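Local atomic coordinates of reticulocyte binding protein (Streptococcus agalactiae COH1, PDB entry 3FAW), a protein that probably hydrolyses alpha-1,6-glucosidic linkages in pullulan and related alpha-glucans as a secreted, cell-wall-anchored streptococcal pullulanase. Residues A273-F278 against A296-K301; Q252-A257 against L375-H380. All coordinates share one frame; numbering follows the deposited sequence.

Interaction 1: A273-F278 against A296-K301; sequences AHVRDF and AAFSEK
Phe298, on the short helix 295-298, and Phe278, at the far end of 273-278, form the heart of this buried contact. Phe298 CG is anti to its own backbone N (chi1 -159°), and the ring beyond it extends to 273-278. Phe278 CD2 sits over the centre of one face of that ring, 3.3 Å above its plane, and approaches Phe298 CE1 to 3.4 Å. The two side chains cross at about a right angle, yet the ring planes are only 37° apart, an oblique aromatic pair. Round the rim of Phe298 the neighbours are aliphatic or backbone: Val275 CA lies 4.0 Å from Phe298 CD1, and Ala273 CB lies 4.1 Å from Phe298 CZ. Ala273 ends strand 269-273, the first strand of the parallel eight-stranded TIM barrel, and the chain turns there through a backbone bond from Phe278 N to His274 O. The Phe298 ring also meets Ile313 and Leu315 of the next strand and Leu375 of helix 367-381. Further along, Lys301 CB packs obliquely 3.6 Å from Phe278 CE2. Beyond that methylene the lysine chain bends at chi2 (-59°) and leads away from Phe278, its amine making a cation-pi contact with Trp675.

Interaction 2: Q252-A257 against L375-H380; sequences QNLSFA and LIHDIH
His380 and His377, one turn apart on helix 367-381, meet the irregular segment 252-257, chiefly at Leu254 and Ala257. The His380 ring lies between two backbones. Over one face, offset toward the rim, is the Phe256-Ala257 peptide, with Ala257 N 3.6 Å above the ring plane; over the opposite face is Ile376 O of its own helix, 3.3 Å above it. Ala257 CB adds a contact of 3.6 Å to His380 CD2. The ring reaches this slot with CG beside the backbone N and anti to the carbonyl carbon (chi1 -71°). Its NE2 is hydrogen-bonded to Asp452, which also accepts a bond from Ala257 N, so one carboxylate ties the histidine to the loop passing over it.

In His377, CG is anti to the backbone N (chi1 -164°); the imidazole beyond it lies beside Asn253 and Leu254. The Leu254 and His377 side chains run alongside each other in opposite senses, and Leu254 CD1 comes to 3.7 Å from His377 CB. The same methyl reaches toward Ile376 CG2, on the more buried side of the contact. At the outer end Asn253 OD1 lies 3.4 Å from His377 CE1, the amide plane turned 42° from the ring.

This is where the connection leading into the catalytic barrel runs against a helix of the barrel's outer layer. No direct hydrogen bond joins the two segments; water does so instead. One water accepts from Ser255 N and bonds to ND1 of both His377 and His380, while a second links His377 NE2, at 2.7 Å, weakly to Asn253 ND2. With both ring nitrogens of each histidine hydrogen-bonded, the orientations of the imidazoles are probably well fixed, and the nearby Asp452 carboxylate would tend to raise the proton affinity of His380.

Both contacts lie on the same side of the chain's centre, their own centres about 16 Å apart, and interaction 1 is nested within the chain loop closed by interaction 2. Helix 367-381 joins them: its 375-380 turns present His377 and His380 to 252-257, while Leu375 and Asp378 meet 296-301. Leu375 CD1 lies 3.9 Å from Phe298 CD2, and Asp378 OD2 approaches Ser299 CB to 3.4 Å. In interaction 1 the His274 side chain is about 9 Å from a calcium ion. His274 stacks on Tyr342, which with Asn340 and Asp665 forms a calcium site, probably the same one.

Interaction 1: A273-F278 against A296-K301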
ATOM      1  N   ALA A 273       2.439   3.473  10.219  1.00 12.63           N
ATOM      2  CA  ALA A 273       1.980   4.782  10.702  1.00 11.20           C
ATOM      3  C   ALA A 273       1.626   5.766   9.575  1.00 11.47           C
ATOM      4  O   ALA A 273       2.230   5.757   8.499  1.00 11.29           O
ATOM      5  CB  ALA A 273       3.044   5.401  11.610  1.00 12.02           C
ATOM      6  N   HIS A 274       0.633   6.608   9.849  1.00 12.16           N
ATOM      7  CA  HIS A 274       0.273   7.752   9.013  1.00 11.35           C
ATOM      8  C   HIS A 274       0.957   9.002   9.604  1.00 11.60           C
ATOM      9  O   HIS A 274       0.947   9.203  10.820  1.00  9.42           O
ATOM     10  CB  HIS A 274      -1.249   7.901   9.034  1.00 11.34           C
ATOM     11  CG  HIS A 274      -1.798   8.886   8.053  1.00  9.16           C
ATOM     12  ND1 HIS A 274      -1.762  10.249   8.264  1.00 11.51           N
ATOM     13  CD2 HIS A 274      -2.449   8.705   6.881  1.00 10.36           C
ATOM     14  CE1 HIS A 274      -2.345  10.863   7.250  1.00 11.20           C
ATOM     15  NE2 HIS A 274      -2.772   9.949   6.397  1.00  9.11           N
ATOM     16  N   VAL A 275       1.555   9.824   8.742  1.00 13.01           N
ATOM     17  CA  VAL A 275       2.387  10.961   9.181  1.00 13.62           C
ATOM     18  C   VAL A 275       1.611  12.006   9.990  1.00 14.01           C
ATOM     19  O   VAL A 275       2.149  12.598  10.931  1.00 12.77           O
ATOM     20  CB  VAL A 275       3.080  11.651   7.980  1.00 13.84           C
ATOM     21  CG1 VAL A 275       3.829  12.905   8.425  1.00 12.36           C
ATOM     22  CG2 VAL A 275       4.032  10.681   7.294  1.00 13.44           C
ATOM     23  N   ARG A 276       0.356  12.231   9.611  1.00 14.77           N
ATOM     24  CA  ARG A 276      -0.551  13.089  10.373  1.00 15.03           C
ATOM     25  C   ARG A 276      -0.872  12.478  11.742  1.00 14.49           C
ATOM     26  O   ARG A 276      -0.647  13.111  12.779  1.00 12.34           O
ATOM     27  CB  ARG A 276      -1.849  13.315   9.589  1.00 15.81           C
ATOM     28  CG  ARG A 276      -2.878  14.211  10.277  1.00 16.06           C
ATOM     29  CD  ARG A 276      -2.401  15.644  10.341  1.00 18.18           C
ATOM     30  NE  ARG A 276      -3.437  16.546  10.842  1.00 19.01           N
ATOM     31  CZ  ARG A 276      -3.348  17.874  10.860  1.00 17.32           C
ATOM     32  NH1 ARG A 276      -2.267  18.496  10.397  1.00 17.23           N
ATOM     33  NH2 ARG A 276      -4.352  18.589  11.341  1.00 16.11           N
ATOM     34  N   ASP A 277      -1.392  11.249  11.727  1.00 13.51           N
ATOM     35  CA  ASP A 277      -1.824  10.550  12.948  1.00 12.91           C
ATOM     36  C   ASP A 277      -0.792  10.604  14.065  1.00 12.38           C
ATOM     37  O   ASP A 277      -1.129  10.835  15.228  1.00 13.22           O
ATOM     38  CB  ASP A 277      -2.095   9.061  12.664  1.00 12.42           C
ATOM     39  CG  ASP A 277      -3.270   8.829  11.729  1.00 13.85           C
ATOM     40  OD1 ASP A 277      -3.933   9.804  11.311  1.00 12.33           O
ATOM     41  OD2 ASP A 277      -3.519   7.647  11.406  1.00  8.70           O
ATOM     42  N   PHE A 278       0.463  10.366  13.701  1.00 11.88           N
ATOM     43  CA  PHE A 278       1.518  10.090  14.667  1.00 13.23           C
ATOM     44  C   PHE A 278       1.898  11.296  15.532  1.00 13.45           C
ATOM     45  O   PHE A 278       2.531  11.117  16.572  1.00 11.26           O
ATOM     46  CB  PHE A 278       2.759   9.548  13.943  1.00 14.12           C
ATOM     47  CG  PHE A 278       3.746   8.838  14.844  1.00 14.13           C
ATOM     48  CD1 PHE A 278       3.334   7.818  15.694  1.00 14.14           C
ATOM     49  CD2 PHE A 278       5.098   9.166  14.809  1.00 16.36           C
ATOM     50  CE1 PHE A 278       4.241   7.155  16.508  1.00 13.17           C
ATOM     51  CE2 PHE A 278       6.011   8.506  15.618  1.00 15.84           C
ATOM     52  CZ  PHE A 278       5.581   7.494  16.468  1.00 16.05           C
ATOM     53  N   ALA A 296       8.837  16.703   9.726  1.00 10.40           N
ATOM     54  CA  ALA A 296       9.721  17.287  10.737  1.00 11.45           C
ATOM     55  C   ALA A 296       9.267  16.994  12.173  1.00 12.52           C
ATOM     56  O   ALA A 296      10.103  16.829  13.065  1.00 12.63           O
ATOM     57  CB  ALA A 296       9.839  18.796  10.519  1.00 10.49           C
ATOM     58  N   ALA A 297       7.953  16.940  12.396  1.00 11.41           N
ATOM     59  CA  ALA A 297       7.402  16.575  13.708  1.00 11.50           C
ATOM     60  C   ALA A 297       7.572  15.075  13.979  1.00 12.33           C
ATOM     61  O   ALA A 297       7.932  14.672  15.093  1.00 11.42           O
ATOM     62  CB  ALA A 297       5.925  16.971  13.798  1.00 11.21           C
ATOM     63  N   PHE A 298       7.308  14.258  12.959  1.00 11.77           N
ATOM     64  CA  PHE A 298       7.461  12.798  13.059  1.00 12.66           C
ATOM     65  C   PHE A 298       8.829  12.415  13.632  1.00 12.97           C
ATOM     66  O   PHE A 298       8.921  11.522  14.475  1.00 13.96           O
ATOM     67  CB  PHE A 298       7.269  12.147  11.680  1.00 11.69           C
ATOM     68  CG  PHE A 298       6.916  10.676  11.729  1.00 11.71           C
ATOM     69  CD1 PHE A 298       5.646  10.246  11.359  1.00  7.66           C
ATOM     70  CD2 PHE A 298       7.856   9.724  12.121  1.00 11.38           C
ATOM     71  CE1 PHE A 298       5.312   8.893  11.384  1.00  9.67           C
ATOM     72  CE2 PHE A 298       7.528   8.367  12.154  1.00 10.59           C
ATOM     73  CZ  PHE A 298       6.251   7.953  11.781  1.00  7.13           C
ATOM     74  N   SER A 299       9.885  13.091  13.179  1.00 14.47           N
ATOM     75  CA  SER A 299      11.251  12.809  13.650  1.00 16.27           C
ATOM     76  C   SER A 299      11.433  13.017  15.158  1.00 15.87           C
ATOM     77  O   SER A 299      12.269  12.354  15.789  1.00 15.36           O
ATOM     78  CB  SER A 299      12.275  13.658  12.895  1.00 17.30           C
ATOM     79  OG  SER A 299      12.067  15.034  13.138  1.00 22.96           O
ATOM     80  N   GLU A 300      10.647  13.931  15.727  1.00 15.44           N
ATOM     81  CA  GLU A 300      10.688  14.225  17.161  1.00 15.05           C
ATOM     82  C   GLU A 300      10.131  13.091  18.033  1.00 14.79           C
ATOM     83  O   GLU A 300      10.250  13.144  19.259  1.00 15.08           O
ATOM     84  CB  GLU A 300       9.918  15.515  17.471  1.00 15.34           C
ATOM     85  CG  GLU A 300      10.396  16.744  16.701  1.00 15.54           C
ATOM     86  CD  GLU A 300       9.721  18.027  17.165  1.00 16.46           C
ATOM     87  OE1 GLU A 300       9.878  18.402  18.351  1.00 18.19           O
ATOM     88  OE2 GLU A 300       9.039  18.669  16.343  1.00 15.27           O
ATOM     89  N   LYS A 301       9.519  12.084  17.406  1.00 13.98           N
ATOM     90  CA  LYS A 301       8.942  10.941  18.118  1.00 13.60           C
ATOM     91  C   LYS A 301       9.537   9.584  17.711  1.00 12.41           C
ATOM     92  O   LYS A 301       8.959   8.537  18.010  1.00 10.54           O
ATOM     93  CB  LYS A 301       7.418  10.936  17.908  1.00 13.80           C
ATOM     94  CG  LYS A 301       6.694  12.055  18.647  1.00 15.25           C
ATOM     95  CD  LYS A 301       6.954  11.954  20.149  1.00 16.07           C
ATOM     96  CE  LYS A 301       5.946  12.699  20.978  1.00 15.70           C
ATOM     97  NZ  LYS A 301       6.143  12.373  22.415  1.00 16.03           N
TER

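Interaction 2: Q252-A257 against L375-H380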
ATOM      1  N   GLN A 252      23.226  15.256   2.240  1.00 15.26           N
ATOM      2  CA  GLN A 252      23.962  14.769   1.074  1.00 15.75           C
ATOM      3  C   GLN A 252      24.641  13.412   1.299  1.00 15.48           C
ATOM      4  O   GLN A 252      25.087  12.776   0.342  1.00 15.50           O
ATOM      5  CB  GLN A 252      24.990  15.815   0.628  1.00 16.34           C
ATOM      6  CG  GLN A 252      24.359  17.102   0.106  1.00 16.93           C
ATOM      7  CD  GLN A 252      23.534  16.870  -1.146  1.00 18.24           C
ATOM      8  OE1 GLN A 252      24.072  16.529  -2.199  1.00 17.88           O
ATOM      9  NE2 GLN A 252      22.221  17.042  -1.034  1.00 19.27           N
ATOM     10  N   ASN A 253      24.704  12.969   2.553  1.00 14.64           N
ATOM     11  CA  ASN A 253      25.235  11.643   2.878  1.00 15.21           C
ATOM     12  C   ASN A 253      24.134  10.612   3.140  1.00 14.84           C
ATOM     13  O   ASN A 253      24.388   9.566   3.739  1.00 14.43           O
ATOM     14  CB  ASN A 253      26.202  11.727   4.076  1.00 14.82           C
ATOM     15  CG  ASN A 253      25.532  12.231   5.341  1.00 14.99           C
ATOM     16  OD1 ASN A 253      24.427  12.775   5.297  1.00 14.83           O
ATOM     17  ND2 ASN A 253      26.209  12.067   6.476  1.00 13.20           N
ATOM     18  N   LEU A 254      22.913  10.909   2.689  1.00 15.40           N
ATOM     19  CA  LEU A 254      21.782  10.000   2.851  1.00 15.36           C
ATOM     20  C   LEU A 254      22.159   8.621   2.313  1.00 16.37           C
ATOM     21  O   LEU A 254      22.681   8.501   1.205  1.00 16.45           O
ATOM     22  CB  LEU A 254      20.543  10.538   2.124  1.00 15.22           C
ATOM     23  CG  LEU A 254      19.207   9.840   2.396  1.00 15.50           C
ATOM     24  CD1 LEU A 254      18.716  10.104   3.819  1.00 18.04           C
ATOM     25  CD2 LEU A 254      18.165  10.279   1.371  1.00 14.11           C
ATOM     26  N   SER A 255      21.910   7.591   3.118  1.00 16.81           N
ATOM     27  CA  SER A 255      22.284   6.220   2.776  1.00 17.03           C
ATOM     28  C   SER A 255      21.160   5.283   3.167  1.00 16.62           C
ATOM     29  O   SER A 255      20.257   5.668   3.901  1.00 17.58           O
ATOM     30  CB  SER A 255      23.558   5.809   3.520  1.00 17.89           C
ATOM     31  OG  SER A 255      24.572   6.795   3.410  1.00 21.13           O
ATOM     32  N   PHE A 256      21.228   4.044   2.694  1.00 16.86           N
ATOM     33  CA  PHE A 256      20.253   3.027   3.083  1.00 16.43           C
ATOM     34  C   PHE A 256      20.426   2.621   4.541  1.00 16.16           C
ATOM     35  O   PHE A 256      21.450   2.915   5.166  1.00 16.03           O
ATOM     36  CB  PHE A 256      20.347   1.808   2.167  1.00 16.10           C
ATOM     37  CG  PHE A 256      19.943   2.099   0.756  1.00 16.75           C
ATOM     38  CD1 PHE A 256      18.609   2.330   0.442  1.00 17.14           C
ATOM     39  CD2 PHE A 256      20.891   2.173  -0.255  1.00 16.85           C
ATOM     40  CE1 PHE A 256      18.222   2.611  -0.863  1.00 17.15           C
ATOM     41  CE2 PHE A 256      20.516   2.458  -1.562  1.00 19.09           C
ATOM     42  CZ  PHE A 256      19.176   2.677  -1.867  1.00 16.52           C
ATOM     43  N   ALA A 257      19.414   1.948   5.077  1.00 14.68           N
ATOM     44  CA  ALA A 257      19.395   1.598   6.495  1.00 15.47           C
ATOM     45  C   ALA A 257      20.551   0.679   6.878  1.00 16.25           C
ATOM     46  O   ALA A 257      21.074  -0.062   6.044  1.00 16.44           O
ATOM     47  CB  ALA A 257      18.071   0.946   6.860  1.00 13.61           C
ATOM     48  N   LEU A 375      13.844  13.262   7.594  1.00 10.99           N
ATOM     49  CA  LEU A 375      13.134  12.266   8.394  1.00 10.94           C
ATOM     50  C   LEU A 375      13.729  10.865   8.190  1.00 11.15           C
ATOM     51  O   LEU A 375      13.930  10.133   9.154  1.00 11.37           O
ATOM     52  CB  LEU A 375      11.641  12.252   8.034  1.00 11.81           C
ATOM     53  CG  LEU A 375      10.795  11.126   8.640  1.00 10.32           C
ATOM     54  CD1 LEU A 375      10.845  11.176  10.163  1.00 11.10           C
ATOM     55  CD2 LEU A 375       9.357  11.193   8.141  1.00  9.52           C
ATOM     56  N   ILE A 376      14.008  10.507   6.938  1.00 10.37           N
ATOM     57  CA  ILE A 376      14.542   9.180   6.604  1.00 11.83           C
ATOM     58  C   ILE A 376      15.973   9.001   7.134  1.00 10.72           C
ATOM     59  O   ILE A 376      16.326   7.933   7.629  1.00 11.47           O
ATOM     60  CB  ILE A 376      14.471   8.913   5.078  1.00 11.20           C
ATOM     61  CG1 ILE A 376      13.012   8.702   4.655  1.00 13.94           C
ATOM     62  CG2 ILE A 376      15.291   7.691   4.702  1.00 11.03           C
ATOM     63  CD1 ILE A 376      12.796   8.592   3.147  1.00  9.29           C
ATOM     64  N   HIS A 377      16.770  10.062   7.050  1.00 11.40           N
ATOM     65  CA  HIS A 377      18.110  10.099   7.650  1.00 12.08           C
ATOM     66  C   HIS A 377      18.028   9.963   9.177  1.00 11.62           C
ATOM     67  O   HIS A 377      18.847   9.280   9.783  1.00 12.71           O
ATOM     68  CB  HIS A 377      18.823  11.401   7.259  1.00 11.95           C
ATOM     69  CG  HIS A 377      20.306  11.386   7.491  1.00 14.94           C
ATOM     70  ND1 HIS A 377      21.159  10.535   6.819  1.00 17.37           N
ATOM     71  CD2 HIS A 377      21.090  12.145   8.295  1.00 17.50           C
ATOM     72  CE1 HIS A 377      22.401  10.757   7.214  1.00 17.77           C
ATOM     73  NE2 HIS A 377      22.387  11.732   8.106  1.00 15.26           N
ATOM     74  N   ASP A 378      17.032  10.608   9.786  1.00 13.20           N
ATOM     75  CA  ASP A 378      16.785  10.493  11.235  1.00 13.10           C
ATOM     76  C   ASP A 378      16.307   9.083  11.635  1.00 12.06           C
ATOM     77  O   ASP A 378      16.630   8.600  12.713  1.00 11.47           O
ATOM     78  CB  ASP A 378      15.765  11.543  11.704  1.00 13.82           C
ATOM     79  CG  ASP A 378      16.242  12.985  11.488  1.00 14.72           C
ATOM     80  OD1 ASP A 378      17.423  13.197  11.138  1.00 11.60           O
ATOM     81  OD2 ASP A 378      15.419  13.912  11.660  1.00 11.68           O
ATOM     82  N   ILE A 379      15.539   8.428  10.770  1.00 12.67           N
ATOM     83  CA  ILE A 379      15.152   7.026  10.988  1.00 11.14           C
ATOM     84  C   ILE A 379      16.380   6.110  10.923  1.00 11.65           C
ATOM     85  O   ILE A 379      16.580   5.265  11.798  1.00 11.37           O
ATOM     86  CB  ILE A 379      14.089   6.559   9.959  1.00 11.65           C
ATOM     87  CG1 ILE A 379      12.753   7.271  10.210  1.00 10.83           C
ATOM     88  CG2 ILE A 379      13.885   5.049  10.037  1.00 11.46           C
ATOM     89  CD1 ILE A 379      11.677   7.010   9.145  1.00 11.39           C
ATOM     90  N   HIS A 380      17.203   6.295   9.893  1.00 12.10           N
ATOM     91  CA  HIS A 380      18.394   5.468   9.682  1.00 11.79           C
ATOM     92  C   HIS A 380      19.409   5.606  10.816  1.00 12.37           C
ATOM     93  O   HIS A 380      20.044   4.624  11.205  1.00 10.45           O
ATOM     94  CB  HIS A 380      19.063   5.796   8.340  1.00 11.59           C
ATOM     95  CG  HIS A 380      18.281   5.337   7.144  1.00 13.56           C
ATOM     96  ND1 HIS A 380      18.493   5.839   5.879  1.00 11.47           N
ATOM     97  CD2 HIS A 380      17.281   4.431   7.024  1.00 14.43           C
ATOM     98  CE1 HIS A 380      17.662   5.260   5.031  1.00  9.98           C
ATOM     99  NE2 HIS A 380      16.917   4.399   5.700  1.00 12.11           N
TER
HETATM  100  O   HOH W   1      24.528  12.905   9.323  1.00 22.49           O
HETATM  101  O   HOH W   2      20.811   8.003   5.952  1.00  7.27           O